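Local coordinates for mRNA nuclease HepT (Shewanella oneidensis MR-1, PDB 6M6U), which cleaves mRNA as the bacteriostatic toxin of a type VII toxin-antitoxin system and is neutralised by its antitoxin MntA, mostly through tri-AMPylation, at residues 31-36 and 102-107; 42-47 and 95-100. One frame throughout, in Å; residues are numbered along the deposited sequence.

In the fold
Both contacts join helix 33-60 to the RX(4)HXY motif, which begins on helix 84-102 and runs into the loop after it. Interaction 2 packs the motif arginine, R97, on the middle of helix 33-60; interaction 1 ties the motif tyrosine, Y104, to that helix's start. Along the chain, interaction 2 is nested inside the loop closed by interaction 1. Their centres are 12 Å apart, and L107, from the loop of interaction 1, packs on the helix of interaction 2: its CD1 is 3.7 Å from L96 CD1. Between side chains, R97 is about 5 Å from H102, the other active-site residue assigned by similarity, and about 11 Å from Y104. The second subunit, another copy of HepT, touches both contacts.

Interaction 1 (31-36 and 102-107); sequences QDFTLQ and HDYQEL
Y104 reaches from the loop after helix 84-102 to Q36 and F33 on the first turn of helix 33-60. It is the last residue of the RX(4)HXY motif of this HepT toxin and the tyrosine that MntA tri-AMPylates, unmodified here. Its CB points toward the helix start, and with CG trans to the backbone N (chi1 172°) the ring extends toward 31-36. CB and CG make no close approach to 31-36; contact begins farther out, where CE1 lies 3.6 Å from Q36 OE1 and CZ lies 4.2 Å from F33 CE1. At the tip, OH donates a hydrogen bond to Q36 OE1; the modelled OH-OE1 separation of 2.4 Å is very short, and its exact value is doubtful at this resolution. The oxygen arrives at the ring edge, near its plane, and the amide is turned only 24° from the ring, although the two side chains cross at about a right angle. F33 flanks the hydroxyl, its CE1 3.4 Å from Y104 OH, while Q36 OE1 lies in the plane of the F33 ring at its edge. D32 starts the helix as N-cap, its OD1 accepting from T34 N at 2.9 Å. On the tyrosine side, a 3-10 turn closed by L107 N to Y104 O (2.8 Å) carries the ring. R45 of the second subunit packs on Y104. The other end of the glutamine amide is held as well: Q36 NE2 donates to F29 O, a bond consistent with the amide rotation that turns OE1 to the tyrosine hydroxyl.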
ATOM      1  N   GLN B  31      50.243 -38.941  -6.485  1.00 70.51           N
ATOM      2  CA  GLN B  31      51.181 -37.952  -7.001  1.00 73.55           C
ATOM      3  C   GLN B  31      50.526 -36.917  -7.907  1.00 69.85           C
ATOM      4  O   GLN B  31      50.860 -35.730  -7.826  1.00 63.04           O
ATOM      5  CB  GLN B  31      52.305 -38.656  -7.772  1.00 76.90           C
ATOM      6  CG  GLN B  31      53.078 -37.748  -8.716  1.00 81.63           C
ATOM      7  CD  GLN B  31      54.153 -38.484  -9.495  1.00 90.19           C
ATOM      8  OE1 GLN B  31      53.913 -38.975 -10.603  1.00 93.88           O
ATOM      9  NE2 GLN B  31      55.348 -38.557  -8.917  1.00 89.97           N
ATOM     10  N   ASP B  32      49.600 -37.338  -8.763  1.00 71.22           N
ATOM     11  CA  ASP B  32      49.111 -36.523  -9.871  1.00 68.50           C
ATOM     12  C   ASP B  32      47.814 -35.826  -9.463  1.00 61.29           C
ATOM     13  O   ASP B  32      46.786 -36.480  -9.256  1.00 56.91           O
ATOM     14  CB  ASP B  32      48.910 -37.400 -11.105  1.00 71.90           C
ATOM     15  CG  ASP B  32      48.875 -36.606 -12.397  1.00 77.68           C
ATOM     16  OD1 ASP B  32      48.200 -35.560 -12.445  1.00 77.61           O
ATOM     17  OD2 ASP B  32      49.529 -37.030 -13.372  1.00 85.77           O
ATOM     18  N   PHE B  33      47.866 -34.493  -9.361  1.00 60.84           N
ATOM     19  CA  PHE B  33      46.667 -33.719  -9.050  1.00 59.42           C
ATOM     20  C   PHE B  33      45.566 -33.962 -10.075  1.00 65.40           C
ATOM     21  O   PHE B  33      44.379 -33.986  -9.727  1.00 63.73           O
ATOM     22  CB  PHE B  33      47.002 -32.226  -8.982  1.00 55.86           C
ATOM     23  CG  PHE B  33      47.761 -31.822  -7.750  1.00 56.58           C
ATOM     24  CD1 PHE B  33      47.618 -32.525  -6.566  1.00 57.89           C
ATOM     25  CD2 PHE B  33      48.625 -30.737  -7.777  1.00 58.34           C
ATOM     26  CE1 PHE B  33      48.318 -32.150  -5.432  1.00 60.01           C
ATOM     27  CE2 PHE B  33      49.328 -30.358  -6.647  1.00 58.53           C
ATOM     28  CZ  PHE B  33      49.175 -31.066  -5.473  1.00 59.27           C
ATOM     29  N   THR B  34      45.937 -34.149 -11.345  1.00 66.11           N
ATOM     30  CA  THR B  34      44.933 -34.273 -12.399  1.00 66.19           C
ATOM     31  C   THR B  34      44.150 -35.577 -12.277  1.00 68.46           C
ATOM     32  O   THR B  34      42.927 -35.592 -12.471  1.00 66.07           O
ATOM     33  CB  THR B  34      45.599 -34.157 -13.771  1.00 62.34           C
ATOM     34  OG1 THR B  34      46.012 -32.800 -13.982  1.00 64.74           O
ATOM     35  CG2 THR B  34      44.644 -34.563 -14.878  1.00 58.95           C
ATOM     36  N   LEU B  35      44.831 -36.682 -11.950  1.00 67.53           N
ATOM     37  CA  LEU B  35      44.111 -37.936 -11.735  1.00 64.23           C
ATOM     38  C   LEU B  35      43.241 -37.874 -10.491  1.00 57.93           C
ATOM     39  O   LEU B  35      42.183 -38.510 -10.451  1.00 58.85           O
ATOM     40  CB  LEU B  35      45.074 -39.117 -11.614  1.00 63.73           C
ATOM     41  CG  LEU B  35      46.280 -39.207 -12.550  1.00 69.52           C
ATOM     42  CD1 LEU B  35      47.178 -40.362 -12.110  1.00 72.54           C
ATOM     43  CD2 LEU B  35      45.855 -39.375 -14.003  1.00 70.77           C
ATOM     44  N   GLN B  36      43.675 -37.140  -9.466  1.00 55.70           N
ATOM     45  CA  GLN B  36      42.836 -36.942  -8.289  1.00 57.36           C
ATOM     46  C   GLN B  36      41.600 -36.124  -8.642  1.00 58.41           C
ATOM     47  O   GLN B  36      40.476 -36.496  -8.285  1.00 58.30           O
ATOM     48  CB  GLN B  36      43.645 -36.271  -7.177  1.00 54.79           C
ATOM     49  CG  GLN B  36      44.806 -37.129  -6.683  1.00 55.57           C
ATOM     50  CD  GLN B  36      45.877 -36.326  -5.976  1.00 56.83           C
ATOM     51  OE1 GLN B  36      45.594 -35.311  -5.345  1.00 58.86           O
ATOM     52  NE2 GLN B  36      47.120 -36.781  -6.081  1.00 62.35           N
ATOM     53  N   HIS B 102      35.206 -29.539  -1.724  1.00 60.52           N
ATOM     54  CA  HIS B 102      35.174 -28.201  -1.138  1.00 63.05           C
ATOM     55  C   HIS B 102      36.357 -27.885  -0.234  1.00 64.67           C
ATOM     56  O   HIS B 102      36.613 -26.705   0.031  1.00 65.48           O
ATOM     57  CB  HIS B 102      33.886 -28.004  -0.337  1.00 65.26           C
ATOM     58  CG  HIS B 102      32.644 -28.179  -1.148  1.00 69.17           C
ATOM     59  ND1 HIS B 102      31.753 -29.211  -0.940  1.00 74.26           N
ATOM     60  CD2 HIS B 102      32.153 -27.463  -2.184  1.00 70.63           C
ATOM     61  CE1 HIS B 102      30.762 -29.115  -1.809  1.00 76.86           C
ATOM     62  NE2 HIS B 102      30.982 -28.064  -2.577  1.00 75.17           N
ATOM     63  N   ASP B 103      37.077 -28.894   0.252  1.00 64.80           N
ATOM     64  CA  ASP B 103      38.157 -28.678   1.205  1.00 68.28           C
ATOM     65  C   ASP B 103      39.286 -29.676   0.927  1.00 65.92           C
ATOM     66  O   ASP B 103      39.646 -30.505   1.760  1.00 64.83           O
ATOM     67  CB  ASP B 103      37.624 -28.796   2.632  1.00 72.51           C
ATOM     68  CG  ASP B 103      38.545 -28.161   3.653  1.00 80.57           C
ATOM     69  OD1 ASP B 103      39.253 -27.193   3.301  1.00 79.90           O
ATOM     70  OD2 ASP B 103      38.549 -28.627   4.813  1.00 87.06           O
ATOM     71  N   TYR B 104      39.862 -29.588  -0.277  1.00 64.86           N
ATOM     72  CA  TYR B 104      40.866 -30.564  -0.690  1.00 68.57           C
ATOM     73  C   TYR B 104      42.093 -30.536   0.210  1.00 68.75           C
ATOM     74  O   TYR B 104      42.707 -31.582   0.449  1.00 67.81           O
ATOM     75  CB  TYR B 104      41.276 -30.321  -2.143  1.00 69.23           C
ATOM     76  CG  TYR B 104      42.454 -31.161  -2.591  1.00 73.69           C
ATOM     77  CD1 TYR B 104      42.284 -32.490  -2.964  1.00 77.82           C
ATOM     78  CD2 TYR B 104      43.737 -30.625  -2.643  1.00 73.80           C
ATOM     79  CE1 TYR B 104      43.361 -33.265  -3.375  1.00 76.28           C
ATOM     80  CE2 TYR B 104      44.818 -31.392  -3.051  1.00 75.56           C
ATOM     81  CZ  TYR B 104      44.624 -32.710  -3.417  1.00 74.91           C
ATOM     82  OH  TYR B 104      45.694 -33.475  -3.823  1.00 74.12           O
ATOM     83  N   GLN B 105      42.460 -29.360   0.721  1.00 73.44           N
ATOM     84  CA  GLN B 105      43.658 -29.260   1.548  1.00 78.03           C
ATOM     85  C   GLN B 105      43.542 -30.100   2.812  1.00 81.09           C
ATOM     86  O   GLN B 105      44.562 -30.523   3.369  1.00 85.81           O
ATOM     87  CB  GLN B 105      43.933 -27.798   1.896  1.00 83.73           C
ATOM     88  CG  GLN B 105      44.385 -26.954   0.712  1.00 87.62           C
ATOM     89  CD  GLN B 105      45.831 -27.213   0.324  1.00 91.54           C
ATOM     90  OE1 GLN B 105      46.755 -26.905   1.081  1.00 93.75           O
ATOM     91  NE2 GLN B 105      46.035 -27.784  -0.858  1.00 92.34           N
ATOM     92  N   GLU B 106      42.321 -30.357   3.279  1.00 82.66           N
ATOM     93  CA  GLU B 106      42.101 -31.238   4.419  1.00 83.26           C
ATOM     94  C   GLU B 106      41.771 -32.667   4.010  1.00 76.81           C
ATOM     95  O   GLU B 106      41.596 -33.522   4.885  1.00 74.42           O
ATOM     96  CB  GLU B 106      40.983 -30.691   5.309  1.00 88.48           C
ATOM     97  CG  GLU B 106      41.385 -29.476   6.123  1.00 95.24           C
ATOM     98  CD  GLU B 106      42.803 -29.581   6.651  1.00102.00           C
ATOM     99  OE1 GLU B 106      43.637 -28.726   6.284  1.00103.46           O
ATOM    100  OE2 GLU B 106      43.085 -30.523   7.424  1.00104.37           O
ATOM    101  N   LEU B 107      41.682 -32.947   2.714  1.00 72.05           N
ATOM    102  CA  LEU B 107      41.372 -34.294   2.266  1.00 68.77           C
ATOM    103  C   LEU B 107      42.514 -35.239   2.602  1.00 72.23           C
ATOM    104  O   LEU B 107      43.689 -34.929   2.379  1.00 68.87           O
ATOM    105  CB  LEU B 107      41.108 -34.314   0.761  1.00 63.89           C
ATOM    106  CG  LEU B 107      40.747 -35.677   0.163  1.00 61.42           C
ATOM    107  CD1 LEU B 107      39.483 -36.221   0.806  1.00 54.80           C
ATOM    108  CD2 LEU B 107      40.589 -35.579  -1.348  1.00 64.16           C
TER

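Interaction 2 (42-47 and 95-100); sequences NLQRCC and GLRNIA
R97 meets Q44 and C47 where helices 33-60 and 84-102 come close, with the CA atoms of Q44 and R97 5.8 Å apart. Along 95-100, L96 comes first; its side chain ends on the L43 side and packs on L107. R97, assigned to the active site by similarity, follows and makes the contact. Its CG rests 4.0 Å from Q44 CB, and its CB lies 4.2 Å from C47 SG. Bends at chi2 (-105°) and chi3 (-96°) then fold the chain, so that the guanidinium passes obliquely by Q44 CG and C47 CB. NH2 forms a salt bridge with E48 OE2, H113 of the MntA chain packs on the same arginine, and NH1 donates to N98 OD1 at 2.8 Å, almost within the guanidinium plane, which should restrict its rotation. Farther along, A100 O accepts from R45 of the second subunit, to which Q44 also directs its amide, bonding to Q44 there. Helix 33-60 meets helix 84-102 here and packs through N42 and C46 on helix 3-23, and through L43, C46 and C47 on F123 of helix 120-131.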
ATOM      1  N   ASN B  42      34.314 -37.642 -10.725  1.00 51.52           N
ATOM      2  CA  ASN B  42      33.438 -38.760 -11.039  1.00 51.50           C
ATOM      3  C   ASN B  42      32.851 -39.402  -9.785  1.00 50.79           C
ATOM      4  O   ASN B  42      31.774 -40.002  -9.860  1.00 51.90           O
ATOM      5  CB  ASN B  42      34.185 -39.786 -11.889  1.00 48.50           C
ATOM      6  CG  ASN B  42      34.294 -39.363 -13.346  1.00 52.12           C
ATOM      7  OD1 ASN B  42      33.296 -39.329 -14.073  1.00 51.66           O
ATOM      8  ND2 ASN B  42      35.509 -39.036 -13.781  1.00 52.61           N
ATOM      9  N   LEU B  43      33.518 -39.285  -8.633  1.00 48.86           N
ATOM     10  CA  LEU B  43      32.867 -39.654  -7.380  1.00 51.08           C
ATOM     11  C   LEU B  43      31.675 -38.744  -7.104  1.00 55.06           C
ATOM     12  O   LEU B  43      30.590 -39.214  -6.738  1.00 53.77           O
ATOM     13  CB  LEU B  43      33.862 -39.593  -6.223  1.00 53.24           C
ATOM     14  CG  LEU B  43      34.686 -40.860  -5.994  1.00 67.56           C
ATOM     15  CD1 LEU B  43      35.710 -40.649  -4.884  1.00 72.44           C
ATOM     16  CD2 LEU B  43      33.770 -42.039  -5.683  1.00 69.10           C
ATOM     17  N   GLN B  44      31.865 -37.433  -7.280  1.00 51.57           N
ATOM     18  CA  GLN B  44      30.775 -36.483  -7.091  1.00 50.03           C
ATOM     19  C   GLN B  44      29.597 -36.810  -8.001  1.00 49.17           C
ATOM     20  O   GLN B  44      28.442 -36.828  -7.560  1.00 46.44           O
ATOM     21  CB  GLN B  44      31.275 -35.065  -7.349  1.00 46.12           C
ATOM     22  CG  GLN B  44      30.174 -34.027  -7.421  1.00 46.14           C
ATOM     23  CD  GLN B  44      30.720 -32.629  -7.570  1.00 50.83           C
ATOM     24  OE1 GLN B  44      31.071 -31.985  -6.585  1.00 47.14           O
ATOM     25  NE2 GLN B  44      30.810 -32.154  -8.811  1.00 56.76           N
ATOM     26  N   ARG B  45      29.876 -37.076  -9.279  1.00 51.43           N
ATOM     27  CA  ARG B  45      28.814 -37.415 -10.222  1.00 53.06           C
ATOM     28  C   ARG B  45      28.098 -38.694  -9.805  1.00 56.62           C
ATOM     29  O   ARG B  45      26.869 -38.790  -9.917  1.00 61.01           O
ATOM     30  CB  ARG B  45      29.396 -37.547 -11.630  1.00 56.62           C
ATOM     31  CG  ARG B  45      29.890 -36.226 -12.201  1.00 60.51           C
ATOM     32  CD  ARG B  45      30.696 -36.409 -13.460  1.00 69.73           C
ATOM     33  NE  ARG B  45      30.854 -35.127 -14.161  1.00 78.71           N
ATOM     34  CZ  ARG B  45      31.671 -34.908 -15.199  1.00 78.45           C
ATOM     35  NH1 ARG B  45      32.418 -35.895 -15.664  1.00 75.80           N
ATOM     36  NH2 ARG B  45      31.707 -33.706 -15.757  1.00 76.95           N
ATOM     37  N   CYS B  46      28.850 -39.689  -9.324  1.00 56.91           N
ATOM     38  CA  CYS B  46      28.224 -40.886  -8.767  1.00 55.28           C
ATOM     39  C   CYS B  46      27.324 -40.540  -7.590  1.00 50.47           C
ATOM     40  O   CYS B  46      26.204 -41.054  -7.485  1.00 49.32           O
ATOM     41  CB  CYS B  46      29.289 -41.895  -8.333  1.00 56.26           C
ATOM     42  SG  CYS B  46      30.087 -42.795  -9.672  1.00 59.08           S
ATOM     43  N   CYS B  47      27.801 -39.681  -6.685  1.00 53.04           N
ATOM     44  CA  CYS B  47      26.999 -39.310  -5.525  1.00 53.97           C
ATOM     45  C   CYS B  47      25.742 -38.561  -5.945  1.00 54.71           C
ATOM     46  O   CYS B  47      24.650 -38.831  -5.432  1.00 56.85           O
ATOM     47  CB  CYS B  47      27.825 -38.464  -4.556  1.00 57.02           C
ATOM     48  SG  CYS B  47      29.077 -39.384  -3.639  1.00 66.87           S
ATOM     49  N   GLY B  95      29.804 -37.356   2.477  1.00 53.49           N
ATOM     50  CA  GLY B  95      30.705 -36.587   3.318  1.00 53.79           C
ATOM     51  C   GLY B  95      32.109 -36.519   2.752  1.00 59.32           C
ATOM     52  O   GLY B  95      32.764 -35.474   2.814  1.00 61.81           O
ATOM     53  N   LEU B  96      32.588 -37.630   2.188  1.00 62.01           N
ATOM     54  CA  LEU B  96      33.896 -37.623   1.543  1.00 61.01           C
ATOM     55  C   LEU B  96      33.891 -36.732   0.309  1.00 62.05           C
ATOM     56  O   LEU B  96      34.869 -36.020   0.047  1.00 60.74           O
ATOM     57  CB  LEU B  96      34.309 -39.044   1.170  1.00 57.36           C
ATOM     58  CG  LEU B  96      35.678 -39.152   0.495  1.00 60.73           C
ATOM     59  CD1 LEU B  96      36.770 -38.609   1.411  1.00 58.62           C
ATOM     60  CD2 LEU B  96      35.972 -40.595   0.093  1.00 62.00           C
ATOM     61  N   ARG B  97      32.798 -36.762  -0.461  1.00 59.18           N
ATOM     62  CA  ARG B  97      32.677 -35.871  -1.609  1.00 60.48           C
ATOM     63  C   ARG B  97      32.817 -34.416  -1.181  1.00 54.96           C
ATOM     64  O   ARG B  97      33.571 -33.651  -1.794  1.00 53.60           O
ATOM     65  CB  ARG B  97      31.343 -36.096  -2.323  1.00 65.27           C
ATOM     66  CG  ARG B  97      30.985 -34.995  -3.322  1.00 64.59           C
ATOM     67  CD  ARG B  97      29.889 -34.085  -2.781  1.00 62.51           C
ATOM     68  NE  ARG B  97      28.571 -34.497  -3.251  1.00 65.67           N
ATOM     69  CZ  ARG B  97      27.424 -34.045  -2.754  1.00 73.63           C
ATOM     70  NH1 ARG B  97      27.422 -33.171  -1.756  1.00 74.08           N
ATOM     71  NH2 ARG B  97      26.273 -34.474  -3.253  1.00 80.75           N
ATOM     72  N   ASN B  98      32.105 -34.024  -0.119  1.00 52.60           N
ATOM     73  CA  ASN B  98      32.170 -32.644   0.356  1.00 55.01           C
ATOM     74  C   ASN B  98      33.597 -32.244   0.705  1.00 59.56           C
ATOM     75  O   ASN B  98      34.035 -31.136   0.377  1.00 61.28           O
ATOM     76  CB  ASN B  98      31.255 -32.454   1.568  1.00 50.77           C
ATOM     77  CG  ASN B  98      29.780 -32.528   1.209  1.00 53.53           C
ATOM     78  OD1 ASN B  98      29.406 -32.403   0.043  1.00 56.51           O
ATOM     79  ND2 ASN B  98      28.933 -32.721   2.217  1.00 48.36           N
ATOM     80  N   ILE B  99      34.338 -33.132   1.370  1.00 62.54           N
ATOM     81  CA  ILE B  99      35.726 -32.827   1.704  1.00 65.34           C
ATOM     82  C   ILE B  99      36.570 -32.765   0.439  1.00 62.45           C
ATOM     83  O   ILE B  99      37.293 -31.791   0.204  1.00 58.27           O
ATOM     84  CB  ILE B  99      36.285 -33.857   2.702  1.00 67.53           C
ATOM     85  CG1 ILE B  99      35.500 -33.819   4.015  1.00 67.45           C
ATOM     86  CG2 ILE B  99      37.767 -33.605   2.955  1.00 67.80           C
ATOM     87  CD1 ILE B  99      35.930 -34.884   5.007  1.00 68.88           C
ATOM     88  N   ALA B 100      36.476 -33.804  -0.398  1.00 60.60           N
ATOM     89  CA  ALA B 100      37.297 -33.874  -1.602  1.00 57.02           C
ATOM     90  C   ALA B 100      37.085 -32.655  -2.491  1.00 54.90           C
ATOM     91  O   ALA B 100      38.048 -32.093  -3.027  1.00 54.32           O
ATOM     92  CB  ALA B 100      36.989 -35.161  -2.369  1.00 55.95           C
TER